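Local coordinates for protein phosphatase 2C (Toxoplasma gondii, PDB 3D8K) that probably removes phosphate from phosphoserine and phosphothreonine residues of other proteins as a manganese-dependent member of the PP2C family, at residues 32-36 and 58-64; 172-176 and 226-230; 155-161 and 258-262. The contacts are given in a common frame with arbitrary orientation. Residue numbers count along the deposited sequence, not the author numbering.

Overall arrangement
All three contacts reach the same six-stranded antiparallel sheet of the PP2C fold, but not at the same place. Contact 1, which contains D34 and lies next to D55, joins strand 35-41 to the start of helix 61-74; in relatives, acidic residues at these positions probably hold the metals, though none is among the coordinates here. Contact 2, at the end of strand 165-173, is near by: the two centres are 14 Å apart and the nearest atoms about 6 Å. Contact 3, 38 Å from contact 1 between centres and across the chain's centre from it, is remote from the presumed catalytic side. Contacts 2 and 3 use neighbouring strands, 165-173 and 253-259, with centres 32 Å apart.

Contact 1. Residues 32-36 and 58-64; sequences SDDVV and QGRHSAM
The chain enters strand 35-41 through S32-D34 and meets the turn that leads into helix 61-74, with the CA atoms of D33 and R60 4.3 Å apart. The turn begins at Q58, whose phi/psi of 40/77 are followed by 136/140 at G59; a CB on G59 would collide with the carbonyl O of Q58. G59 N lies 3.5 Å from D33 OD1, brought there by the m rotamer of D33. R60, with chi1 and chi2 both t, lays its aliphatic part along the opposing backbone: CG is 3.4 Å from D33 O, and CD is 3.1 Å from S32 O. The helix then starts, with M64 N hydrogen-bonded to R60 O at 2.7 Å. A63 faces the strand, its CB 3.4 Å from D33 O and 4.0 Å from V35 CG2. M64, a selenomethionine in the t, p, p conformation, curls its CE to 3.8 Å from the same V35 CG2. V35 is t and points toward the helix, while D34 is p and points away, bonding to S317 and touching D55. Strand 35-41 pairs here with strand 48-55, V35 bonding to F54. A helix start reached through a glycine-bearing DGxxG sequence beside the aspartate D34, just ahead of V35, resembles the metal-binding corner of PP2C relatives; D34 and D55 probably correspond to metal ligands there, though no metal is among these coordinates.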
ATOM      1  N   SER C  32     -30.341   6.215 -28.536  1.00 40.61           N
ATOM      2  CA  SER C  32     -29.038   5.918 -27.945  1.00 40.75           C
ATOM      3  C   SER C  32     -28.590   7.092 -27.094  1.00 39.79           C
ATOM      4  O   SER C  32     -27.410   7.449 -27.085  1.00 39.71           O
ATOM      5  CB  SER C  32     -28.006   5.671 -29.046  1.00 42.27           C
ATOM      6  OG  SER C  32     -27.861   6.811 -29.883  1.00 44.07           O
ATOM      7  N   ASP C  33     -29.543   7.672 -26.368  1.00 38.83           N
ATOM      8  CA  ASP C  33     -29.301   8.845 -25.535  1.00 38.33           C
ATOM      9  C   ASP C  33     -28.856   8.590 -24.099  1.00 37.25           C
ATOM     10  O   ASP C  33     -28.293   9.479 -23.467  1.00 36.82           O
ATOM     11  CB  ASP C  33     -30.564   9.719 -25.483  1.00 39.81           C
ATOM     12  CG  ASP C  33     -30.946  10.299 -26.834  1.00 42.14           C
ATOM     13  OD1 ASP C  33     -32.051  10.885 -26.927  1.00 41.36           O
ATOM     14  OD2 ASP C  33     -30.147  10.176 -27.791  1.00 44.11           O
ATOM     15  N   ASP C  34     -29.100   7.396 -23.573  1.00 35.59           N
ATOM     16  CA  ASP C  34     -28.739   7.124 -22.187  1.00 35.01           C
ATOM     17  C   ASP C  34     -27.377   6.498 -21.927  1.00 33.09           C
ATOM     18  O   ASP C  34     -26.827   5.794 -22.758  1.00 33.64           O
ATOM     19  CB  ASP C  34     -29.839   6.283 -21.518  1.00 36.42           C
ATOM     20  CG  ASP C  34     -30.197   5.050 -22.315  1.00 38.14           C
ATOM     21  OD1 ASP C  34     -31.285   4.484 -22.062  1.00 37.67           O
ATOM     22  OD2 ASP C  34     -29.392   4.644 -23.187  1.00 38.96           O
ATOM     23  N   VAL C  35     -26.846   6.781 -20.746  1.00 30.60           N
ATOM     24  CA  VAL C  35     -25.556   6.279 -20.325  1.00 27.99           C
ATOM     25  C   VAL C  35     -25.724   5.732 -18.913  1.00 26.47           C
ATOM     26  O   VAL C  35     -26.525   6.246 -18.128  1.00 24.44           O
ATOM     27  CB  VAL C  35     -24.519   7.413 -20.303  1.00 29.48           C
ATOM     28  CG1 VAL C  35     -23.112   6.839 -20.187  1.00 28.52           C
ATOM     29  CG2 VAL C  35     -24.659   8.267 -21.560  1.00 29.57           C
ATOM     30  N   VAL C  36     -24.983   4.681 -18.582  1.00 25.24           N
ATOM     31  CA  VAL C  36     -25.103   4.114 -17.248  1.00 23.21           C
ATOM     32  C   VAL C  36     -23.786   3.845 -16.568  1.00 21.36           C
ATOM     33  O   VAL C  36     -22.858   3.314 -17.173  1.00 20.96           O
ATOM     34  CB  VAL C  36     -25.944   2.811 -17.251  1.00 20.88           C
ATOM     35  CG1 VAL C  36     -26.420   2.524 -18.659  1.00 18.51           C
ATOM     36  CG2 VAL C  36     -25.154   1.657 -16.657  1.00 17.04           C
ATOM     37  N   GLN C  58     -33.529  13.870 -26.458  1.00 40.07           N
ATOM     38  CA  GLN C  58     -33.028  14.359 -27.727  1.00 42.81           C
ATOM     39  C   GLN C  58     -31.647  14.981 -27.612  1.00 43.13           C
ATOM     40  O   GLN C  58     -31.459  16.206 -27.610  1.00 42.86           O
ATOM     41  CB  GLN C  58     -34.066  15.278 -28.358  1.00 45.50           C
ATOM     42  CG  GLN C  58     -35.312  14.478 -28.751  1.00 48.79           C
ATOM     43  CD  GLN C  58     -34.981  13.025 -29.154  1.00 50.93           C
ATOM     44  OE1 GLN C  58     -34.545  12.219 -28.321  1.00 51.35           O
ATOM     45  NE2 GLN C  58     -35.185  12.695 -30.430  1.00 50.49           N
ATOM     46  N   GLY C  59     -30.686  14.063 -27.514  1.00 42.28           N
ATOM     47  CA  GLY C  59     -29.293  14.408 -27.373  1.00 41.76           C
ATOM     48  C   GLY C  59     -28.662  13.532 -26.302  1.00 41.27           C
ATOM     49  O   GLY C  59     -29.284  13.255 -25.269  1.00 40.31           O
ATOM     50  N   ARG C  60     -27.433  13.086 -26.544  1.00 38.88           N
ATOM     51  CA  ARG C  60     -26.744  12.253 -25.576  1.00 36.22           C
ATOM     52  C   ARG C  60     -25.693  13.063 -24.820  1.00 35.60           C
ATOM     53  O   ARG C  60     -25.170  12.607 -23.803  1.00 35.92           O
ATOM     54  CB  ARG C  60     -26.074  11.075 -26.275  1.00 35.76           C
ATOM     55  CG  ARG C  60     -25.506  10.061 -25.311  1.00 36.08           C
ATOM     56  CD  ARG C  60     -24.902   8.867 -26.022  1.00 37.11           C
ATOM     57  NE  ARG C  60     -23.576   9.154 -26.562  1.00 37.98           N
ATOM     58  CZ  ARG C  60     -22.789   8.244 -27.131  1.00 36.13           C
ATOM     59  NH1 ARG C  60     -23.195   6.987 -27.235  1.00 35.09           N
ATOM     60  NH2 ARG C  60     -21.595   8.593 -27.596  1.00 35.05           N
ATOM     61  N   HIS C  61     -25.400  14.265 -25.317  1.00 33.22           N
ATOM     62  CA  HIS C  61     -24.395  15.153 -24.721  1.00 30.52           C
ATOM     63  C   HIS C  61     -24.635  15.492 -23.257  1.00 28.52           C
ATOM     64  O   HIS C  61     -23.715  15.432 -22.441  1.00 27.64           O
ATOM     65  CB  HIS C  61     -24.301  16.452 -25.533  1.00 30.93           C
ATOM     66  CG  HIS C  61     -24.044  16.224 -26.987  1.00 27.85           C
ATOM     67  ND1 HIS C  61     -22.907  15.596 -27.446  1.00 26.52           N
ATOM     68  CD2 HIS C  61     -24.826  16.430 -28.071  1.00 25.98           C
ATOM     69  CE1 HIS C  61     -23.005  15.414 -28.749  1.00 25.42           C
ATOM     70  NE2 HIS C  61     -24.161  15.910 -29.153  1.00 25.77           N
ATOM     71  N   SER C  62     -25.864  15.858 -22.923  1.00 26.24           N
ATOM     72  CA  SER C  62     -26.171  16.186 -21.544  1.00 25.78           C
ATOM     73  C   SER C  62     -26.067  14.958 -20.630  1.00 24.84           C
ATOM     74  O   SER C  62     -25.687  15.063 -19.466  1.00 23.32           O
ATOM     75  CB  SER C  62     -27.554  16.828 -21.453  1.00 26.16           C
ATOM     76  OG  SER C  62     -27.460  18.215 -21.717  1.00 25.53           O
ATOM     77  N   ALA C  63     -26.402  13.790 -21.155  1.00 24.13           N
ATOM     78  CA  ALA C  63     -26.292  12.572 -20.367  1.00 23.64           C
ATOM     79  C   ALA C  63     -24.808  12.219 -20.230  1.00 23.07           C
ATOM     80  O   ALA C  63     -24.305  12.022 -19.128  1.00 23.47           O
ATOM     81  CB  ALA C  63     -27.022  11.457 -21.055  1.00 22.14           C
HETATM   82  N   MSE C  64     -24.118  12.178 -21.366  1.00 23.47           N
HETATM   83  CA  MSE C  64     -22.694  11.830 -21.437  1.00 23.85           C
HETATM   84  C   MSE C  64     -21.735  12.688 -20.624  1.00 21.67           C
HETATM   85  O   MSE C  64     -20.667  12.225 -20.262  1.00 19.36           O
HETATM   86  CB  MSE C  64     -22.224  11.805 -22.891  1.00 25.36           C
HETATM   87  CG  MSE C  64     -20.829  11.283 -23.054  1.00 30.62           C
HETATM   88 SE   MSE C  64     -20.607   9.437 -22.344  1.00 45.10          SE
HETATM   89  CE  MSE C  64     -21.556   8.492 -23.821  1.00 37.48           C
TER

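Contact 2. Residues 172-176 and 226-230; sequences SLGNS and MTRAF
Strand 165-173 ends here, and loop segment 226-230 runs past, the directions CA 173 to 175 and CA 226 to 230 being 145° apart; the closest CA atoms, G174 and R228, are 5.0 Å apart. S172 still belongs to the sheet, pairing with D253. L173 supplies the main apolar side chain on the strand side: with chi1 t and chi2 p, its CD1 sits 3.5 Å from R228 CB, while its CD2 lies over the face of F230, 4.2 Å from the ring centroid and 17° off the normal, a CH-pi contact. F89 from helix 82-97 also packs on the F230 ring. G174 follows at phi/psi 137/-157. An ideal CB there would be jammed against the carbonyl O of L173 and 3.3 Å from SE of M226, so the bare CA can approach R228 O at 3.4 Å in a CA-H...O contact and SE of M226 at 3.7 Å. The loop carries the TRAFGS version of the SRAxGD sequence familiar in PP2C phosphatases, and 174-176 make the turn from the six-stranded sheet into strand 177-182 of the other sheet of the sandwich. N175, in the p rotamer, sets OD1 3.1 Å from CE of M226, a selenomethionine (p, t, p). The extended R228 (m, t, t) heads away from the turn toward E200 of helix 198-206, its partner in a weak, long ion pair.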
ATOM      1  N   SER C 172     -33.343  10.173  -7.091  1.00 17.20           N
ATOM      2  CA  SER C 172     -34.063  10.175  -8.363  1.00 19.89           C
ATOM      3  C   SER C 172     -34.442  11.574  -8.838  1.00 19.85           C
ATOM      4  O   SER C 172     -34.876  12.420  -8.059  1.00 18.63           O
ATOM      5  CB  SER C 172     -35.333   9.315  -8.280  1.00 22.60           C
ATOM      6  OG  SER C 172     -36.429  10.045  -7.743  1.00 26.26           O
ATOM      7  N   LEU C 173     -34.291  11.789 -10.140  1.00 20.63           N
ATOM      8  CA  LEU C 173     -34.604  13.064 -10.769  1.00 20.41           C
ATOM      9  C   LEU C 173     -34.988  12.786 -12.208  1.00 19.15           C
ATOM     10  O   LEU C 173     -34.132  12.763 -13.086  1.00 19.81           O
ATOM     11  CB  LEU C 173     -33.376  13.983 -10.744  1.00 22.12           C
ATOM     12  CG  LEU C 173     -33.573  15.394 -11.289  1.00 23.11           C
ATOM     13  CD1 LEU C 173     -34.359  16.229 -10.281  1.00 24.44           C
ATOM     14  CD2 LEU C 173     -32.230  16.022 -11.540  1.00 23.32           C
ATOM     15  N   GLY C 174     -36.270  12.567 -12.454  1.00 18.36           N
ATOM     16  CA  GLY C 174     -36.699  12.293 -13.812  1.00 18.72           C
ATOM     17  C   GLY C 174     -37.703  11.166 -13.867  1.00 20.58           C
ATOM     18  O   GLY C 174     -38.362  10.858 -12.874  1.00 21.74           O
ATOM     19  N   ASN C 175     -37.806  10.529 -15.024  1.00 21.66           N
ATOM     20  CA  ASN C 175     -38.762   9.453 -15.203  1.00 22.94           C
ATOM     21  C   ASN C 175     -38.193   8.042 -15.109  1.00 23.78           C
ATOM     22  O   ASN C 175     -38.855   7.086 -15.504  1.00 24.60           O
ATOM     23  CB  ASN C 175     -39.484   9.629 -16.539  1.00 22.40           C
ATOM     24  CG  ASN C 175     -38.525   9.714 -17.718  1.00 24.37           C
ATOM     25  OD1 ASN C 175     -37.302   9.760 -17.550  1.00 23.92           O
ATOM     26  ND2 ASN C 175     -39.081   9.742 -18.923  1.00 25.04           N
ATOM     27  N   SER C 176     -36.980   7.890 -14.596  1.00 24.16           N
ATOM     28  CA  SER C 176     -36.425   6.546 -14.469  1.00 24.37           C
ATOM     29  C   SER C 176     -37.039   5.900 -13.240  1.00 24.70           C
ATOM     30  O   SER C 176     -37.582   6.591 -12.372  1.00 23.26           O
ATOM     31  CB  SER C 176     -34.902   6.580 -14.347  1.00 24.98           C
ATOM     32  OG  SER C 176     -34.302   6.836 -15.606  1.00 24.93           O
HETATM   33  N   MSE C 226     -40.487  15.438 -18.966  1.00 22.04           N
HETATM   34  CA  MSE C 226     -40.606  15.224 -17.523  1.00 23.89           C
HETATM   35  C   MSE C 226     -40.631  16.539 -16.724  1.00 22.96           C
HETATM   36  O   MSE C 226     -40.474  17.613 -17.294  1.00 24.59           O
HETATM   37  CB  MSE C 226     -39.460  14.330 -17.057  1.00 26.20           C
HETATM   38  CG  MSE C 226     -38.123  14.841 -17.495  1.00 31.09           C
HETATM   39 SE   MSE C 226     -36.711  13.488 -17.303  1.00 38.47          SE
HETATM   40  CE  MSE C 226     -37.186  12.520 -18.959  1.00 31.60           C
ATOM     41  N   THR C 227     -40.837  16.461 -15.410  1.00 19.58           N
ATOM     42  CA  THR C 227     -40.909  17.675 -14.608  1.00 16.79           C
ATOM     43  C   THR C 227     -39.604  17.962 -13.863  1.00 17.52           C
ATOM     44  O   THR C 227     -39.429  19.021 -13.254  1.00 14.71           O
ATOM     45  CB  THR C 227     -42.089  17.592 -13.620  1.00 15.82           C
ATOM     46  OG1 THR C 227     -41.921  16.454 -12.777  1.00 13.12           O
ATOM     47  CG2 THR C 227     -43.414  17.446 -14.371  1.00 14.53           C
ATOM     48  N   ARG C 228     -38.681  17.011 -13.922  1.00 17.33           N
ATOM     49  CA  ARG C 228     -37.393  17.165 -13.266  1.00 16.96           C
ATOM     50  C   ARG C 228     -36.284  16.616 -14.138  1.00 17.30           C
ATOM     51  O   ARG C 228     -36.396  15.520 -14.696  1.00 17.14           O
ATOM     52  CB  ARG C 228     -37.408  16.484 -11.905  1.00 16.89           C
ATOM     53  CG  ARG C 228     -38.274  17.234 -10.907  1.00 17.30           C
ATOM     54  CD  ARG C 228     -38.183  16.628  -9.540  1.00 19.62           C
ATOM     55  NE  ARG C 228     -38.892  17.408  -8.540  1.00 23.63           N
ATOM     56  CZ  ARG C 228     -38.970  17.079  -7.254  1.00 26.52           C
ATOM     57  NH1 ARG C 228     -38.389  15.976  -6.810  1.00 27.67           N
ATOM     58  NH2 ARG C 228     -39.616  17.867  -6.405  1.00 30.14           N
ATOM     59  N   ALA C 229     -35.220  17.400 -14.281  1.00 17.57           N
ATOM     60  CA  ALA C 229     -34.106  16.989 -15.117  1.00 18.60           C
ATOM     61  C   ALA C 229     -32.895  17.904 -14.959  1.00 19.47           C
ATOM     62  O   ALA C 229     -32.961  18.897 -14.235  1.00 20.37           O
ATOM     63  CB  ALA C 229     -34.562  16.949 -16.574  1.00 16.22           C
ATOM     64  N   PHE C 230     -31.800  17.560 -15.644  1.00 20.79           N
ATOM     65  CA  PHE C 230     -30.560  18.340 -15.596  1.00 20.79           C
ATOM     66  C   PHE C 230     -30.408  19.437 -16.656  1.00 21.66           C
ATOM     67  O   PHE C 230     -29.895  20.509 -16.351  1.00 24.13           O
ATOM     68  CB  PHE C 230     -29.336  17.424 -15.661  1.00 16.20           C
ATOM     69  CG  PHE C 230     -28.849  16.973 -14.319  1.00 14.64           C
ATOM     70  CD1 PHE C 230     -28.942  15.634 -13.945  1.00 12.38           C
ATOM     71  CD2 PHE C 230     -28.281  17.880 -13.428  1.00 12.95           C
ATOM     72  CE1 PHE C 230     -28.482  15.205 -12.719  1.00  8.74           C
ATOM     73  CE2 PHE C 230     -27.815  17.458 -12.192  1.00 12.03           C
ATOM     74  CZ  PHE C 230     -27.916  16.110 -11.838  1.00 11.72           C
TER

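Contact 3. Residues 155-161 and 258-262; sequences FRRDPRA and FAYPG
Y260, just past the end of strand 253-259, points its ring toward the 155-161 loop, with R160 over one face and A161 and D158 at the edge. In the m rotamer (chi2 -63°) its OH donates a hydrogen bond of 2.8 Å to D158 OD2, which the t rotamer of D158 holds near the plane of the ring. R160 crosses the ring face: with chi1 m, its CB is 3.7 Å from the Y260 centroid, a CH-pi contact, and its chi3 of 105° brings NH1 to 3.0 Å from CD2 of Y260. A161, at phi/psi 62/74, presents CB to the ring edge, 3.3 Å from Y260 CD1, and the same CB reaches P261 CD at 3.9 Å; the CA atoms of A161 and Y260 are 5.8 Å apart. F258 (chi1 p) receives the edge of F155 (chi1 m, chi2 -77°) on its ring face: a T-shaped pair, centroids 4.9 Å apart, planes at 71°, with F155 CE1 3.4 Å from F258 CD2. I165 of strand 165-173 touches F155, F258 and Y260. The contact fastens the loop between strands 150-154 and 165-173 to the end of 253-259, an outermost strand of the six-stranded sheet in the PP2C beta-sandwich.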
ATOM      1  N   PHE C 155     -32.594  -3.066  14.605  1.00 45.41           N
ATOM      2  CA  PHE C 155     -31.929  -4.115  13.842  1.00 45.59           C
ATOM      3  C   PHE C 155     -31.084  -4.997  14.727  1.00 46.73           C
ATOM      4  O   PHE C 155     -30.804  -6.136  14.387  1.00 47.56           O
ATOM      5  CB  PHE C 155     -31.047  -3.508  12.755  1.00 45.00           C
ATOM      6  CG  PHE C 155     -31.808  -2.728  11.726  1.00 43.87           C
ATOM      7  CD1 PHE C 155     -32.524  -3.379  10.732  1.00 42.88           C
ATOM      8  CD2 PHE C 155     -31.828  -1.340  11.767  1.00 43.15           C
ATOM      9  CE1 PHE C 155     -33.250  -2.661   9.795  1.00 42.57           C
ATOM     10  CE2 PHE C 155     -32.550  -0.612  10.835  1.00 42.11           C
ATOM     11  CZ  PHE C 155     -33.263  -1.274   9.844  1.00 42.64           C
ATOM     12  N   ARG C 156     -30.675  -4.464  15.867  1.00 48.51           N
ATOM     13  CA  ARG C 156     -29.852  -5.215  16.798  1.00 50.58           C
ATOM     14  C   ARG C 156     -30.634  -6.420  17.321  1.00 50.20           C
ATOM     15  O   ARG C 156     -30.047  -7.441  17.669  1.00 50.47           O
ATOM     16  CB  ARG C 156     -29.424  -4.306  17.957  1.00 53.94           C
ATOM     17  CG  ARG C 156     -29.138  -2.852  17.537  1.00 57.86           C
ATOM     18  CD  ARG C 156     -28.420  -2.048  18.620  1.00 60.34           C
ATOM     19  NE  ARG C 156     -27.044  -2.512  18.807  1.00 63.71           N
ATOM     20  CZ  ARG C 156     -26.113  -2.487  17.857  1.00 65.13           C
ATOM     21  NH1 ARG C 156     -26.407  -2.016  16.650  1.00 65.07           N
ATOM     22  NH2 ARG C 156     -24.891  -2.944  18.105  1.00 66.08           N
ATOM     23  N   ARG C 157     -31.956  -6.299  17.365  1.00 49.81           N
ATOM     24  CA  ARG C 157     -32.807  -7.377  17.854  1.00 50.75           C
ATOM     25  C   ARG C 157     -33.740  -7.901  16.762  1.00 50.51           C
ATOM     26  O   ARG C 157     -34.867  -8.329  17.029  1.00 50.25           O
ATOM     27  CB  ARG C 157     -33.612  -6.902  19.072  1.00 52.70           C
ATOM     28  CG  ARG C 157     -34.549  -5.734  18.799  1.00 55.20           C
ATOM     29  CD  ARG C 157     -34.979  -5.033  20.091  1.00 56.75           C
ATOM     30  NE  ARG C 157     -35.912  -3.936  19.823  1.00 58.70           N
ATOM     31  CZ  ARG C 157     -36.176  -2.945  20.670  1.00 58.40           C
ATOM     32  NH1 ARG C 157     -35.580  -2.896  21.856  1.00 57.77           N
ATOM     33  NH2 ARG C 157     -37.034  -1.997  20.326  1.00 57.25           N
ATOM     34  N   ASP C 158     -33.246  -7.865  15.528  1.00 49.66           N
ATOM     35  CA  ASP C 158     -33.991  -8.348  14.368  1.00 48.46           C
ATOM     36  C   ASP C 158     -33.311  -9.639  13.911  1.00 47.85           C
ATOM     37  O   ASP C 158     -32.091  -9.683  13.739  1.00 47.68           O
ATOM     38  CB  ASP C 158     -33.949  -7.315  13.235  1.00 48.02           C
ATOM     39  CG  ASP C 158     -34.914  -7.639  12.105  1.00 47.35           C
ATOM     40  OD1 ASP C 158     -35.254  -8.831  11.924  1.00 47.97           O
ATOM     41  OD2 ASP C 158     -35.322  -6.700  11.390  1.00 45.00           O
ATOM     42  N   PRO C 159     -34.091 -10.712  13.724  1.00 47.24           N
ATOM     43  CA  PRO C 159     -33.555 -12.003  13.286  1.00 45.91           C
ATOM     44  C   PRO C 159     -32.954 -11.897  11.900  1.00 44.63           C
ATOM     45  O   PRO C 159     -31.780 -12.198  11.689  1.00 43.27           O
ATOM     46  CB  PRO C 159     -34.783 -12.904  13.306  1.00 46.94           C
ATOM     47  CG  PRO C 159     -35.629 -12.295  14.388  1.00 47.23           C
ATOM     48  CD  PRO C 159     -35.515 -10.833  14.071  1.00 47.65           C
ATOM     49  N   ARG C 160     -33.785 -11.469  10.960  1.00 44.20           N
ATOM     50  CA  ARG C 160     -33.369 -11.296   9.581  1.00 44.76           C
ATOM     51  C   ARG C 160     -32.126 -10.410   9.540  1.00 45.44           C
ATOM     52  O   ARG C 160     -32.087  -9.319  10.119  1.00 44.07           O
ATOM     53  CB  ARG C 160     -34.484 -10.639   8.781  1.00 44.39           C
ATOM     54  CG  ARG C 160     -35.834 -11.293   8.946  1.00 43.89           C
ATOM     55  CD  ARG C 160     -36.928 -10.265   8.700  1.00 44.91           C
ATOM     56  NE  ARG C 160     -37.603 -10.395   7.411  1.00 44.25           N
ATOM     57  CZ  ARG C 160     -37.006 -10.668   6.254  1.00 44.09           C
ATOM     58  NH1 ARG C 160     -35.696 -10.857   6.200  1.00 43.44           N
ATOM     59  NH2 ARG C 160     -37.727 -10.732   5.140  1.00 43.91           N
ATOM     60  N   ALA C 161     -31.106 -10.896   8.850  1.00 46.69           N
ATOM     61  CA  ALA C 161     -29.859 -10.169   8.742  1.00 46.62           C
ATOM     62  C   ALA C 161     -29.197  -9.964  10.112  1.00 46.22           C
ATOM     63  O   ALA C 161     -29.237  -8.877  10.702  1.00 44.76           O
ATOM     64  CB  ALA C 161     -30.098  -8.839   8.060  1.00 48.78           C
ATOM     65  N   PHE C 258     -33.559  -0.039   3.540  1.00 18.70           N
ATOM     66  CA  PHE C 258     -32.577  -1.050   3.902  1.00 19.62           C
ATOM     67  C   PHE C 258     -33.034  -2.323   3.213  1.00 17.94           C
ATOM     68  O   PHE C 258     -34.215  -2.489   2.934  1.00 19.46           O
ATOM     69  CB  PHE C 258     -32.506  -1.273   5.409  1.00 20.65           C
ATOM     70  CG  PHE C 258     -33.730  -1.882   5.984  1.00 22.37           C
ATOM     71  CD1 PHE C 258     -34.907  -1.156   6.075  1.00 24.78           C
ATOM     72  CD2 PHE C 258     -33.717  -3.194   6.424  1.00 24.94           C
ATOM     73  CE1 PHE C 258     -36.058  -1.729   6.595  1.00 26.65           C
ATOM     74  CE2 PHE C 258     -34.863  -3.784   6.946  1.00 27.00           C
ATOM     75  CZ  PHE C 258     -36.041  -3.045   7.032  1.00 27.37           C
ATOM     76  N   ALA C 259     -32.095  -3.207   2.916  1.00 15.45           N
ATOM     77  CA  ALA C 259     -32.410  -4.457   2.253  1.00 14.05           C
ATOM     78  C   ALA C 259     -31.622  -5.540   2.923  1.00 13.81           C
ATOM     79  O   ALA C 259     -30.484  -5.332   3.326  1.00 13.35           O
ATOM     80  CB  ALA C 259     -32.030  -4.396   0.805  1.00 14.59           C
ATOM     81  N   TYR C 260     -32.236  -6.708   3.032  1.00 13.02           N
ATOM     82  CA  TYR C 260     -31.599  -7.845   3.666  1.00 11.71           C
ATOM     83  C   TYR C 260     -30.747  -8.545   2.625  1.00  9.83           C
ATOM     84  O   TYR C 260     -30.994  -8.395   1.432  1.00  9.15           O
ATOM     85  CB  TYR C 260     -32.681  -8.794   4.191  1.00 10.56           C
ATOM     86  CG  TYR C 260     -33.499  -8.262   5.358  1.00 10.15           C
ATOM     87  CD1 TYR C 260     -32.897  -7.979   6.577  1.00 10.83           C
ATOM     88  CD2 TYR C 260     -34.888  -8.092   5.256  1.00 10.03           C
ATOM     89  CE1 TYR C 260     -33.644  -7.542   7.672  1.00 11.46           C
ATOM     90  CE2 TYR C 260     -35.651  -7.659   6.346  1.00  9.72           C
ATOM     91  CZ  TYR C 260     -35.020  -7.385   7.558  1.00 12.42           C
ATOM     92  OH  TYR C 260     -35.754  -6.975   8.673  1.00 11.22           O
ATOM     93  N   PRO C 261     -29.702  -9.279   3.052  1.00  9.77           N
ATOM     94  CA  PRO C 261     -28.867  -9.987   2.074  1.00 10.20           C
ATOM     95  C   PRO C 261     -29.794 -10.975   1.375  1.00 11.22           C
ATOM     96  O   PRO C 261     -30.679 -11.556   2.006  1.00 10.60           O
ATOM     97  CB  PRO C 261     -27.830 -10.671   2.943  1.00  8.90           C
ATOM     98  CG  PRO C 261     -27.635  -9.701   4.029  1.00  7.13           C
ATOM     99  CD  PRO C 261     -29.047  -9.265   4.368  1.00 10.98           C
ATOM    100  N   GLY C 262     -29.610 -11.151   0.075  1.00 11.25           N
ATOM    101  CA  GLY C 262     -30.486 -12.036  -0.653  1.00 13.40           C
ATOM    102  C   GLY C 262     -31.420 -11.196  -1.493  1.00 16.00           C
ATOM    103  O   GLY C 262     -32.032 -11.701  -2.432  1.00 17.03           O
TER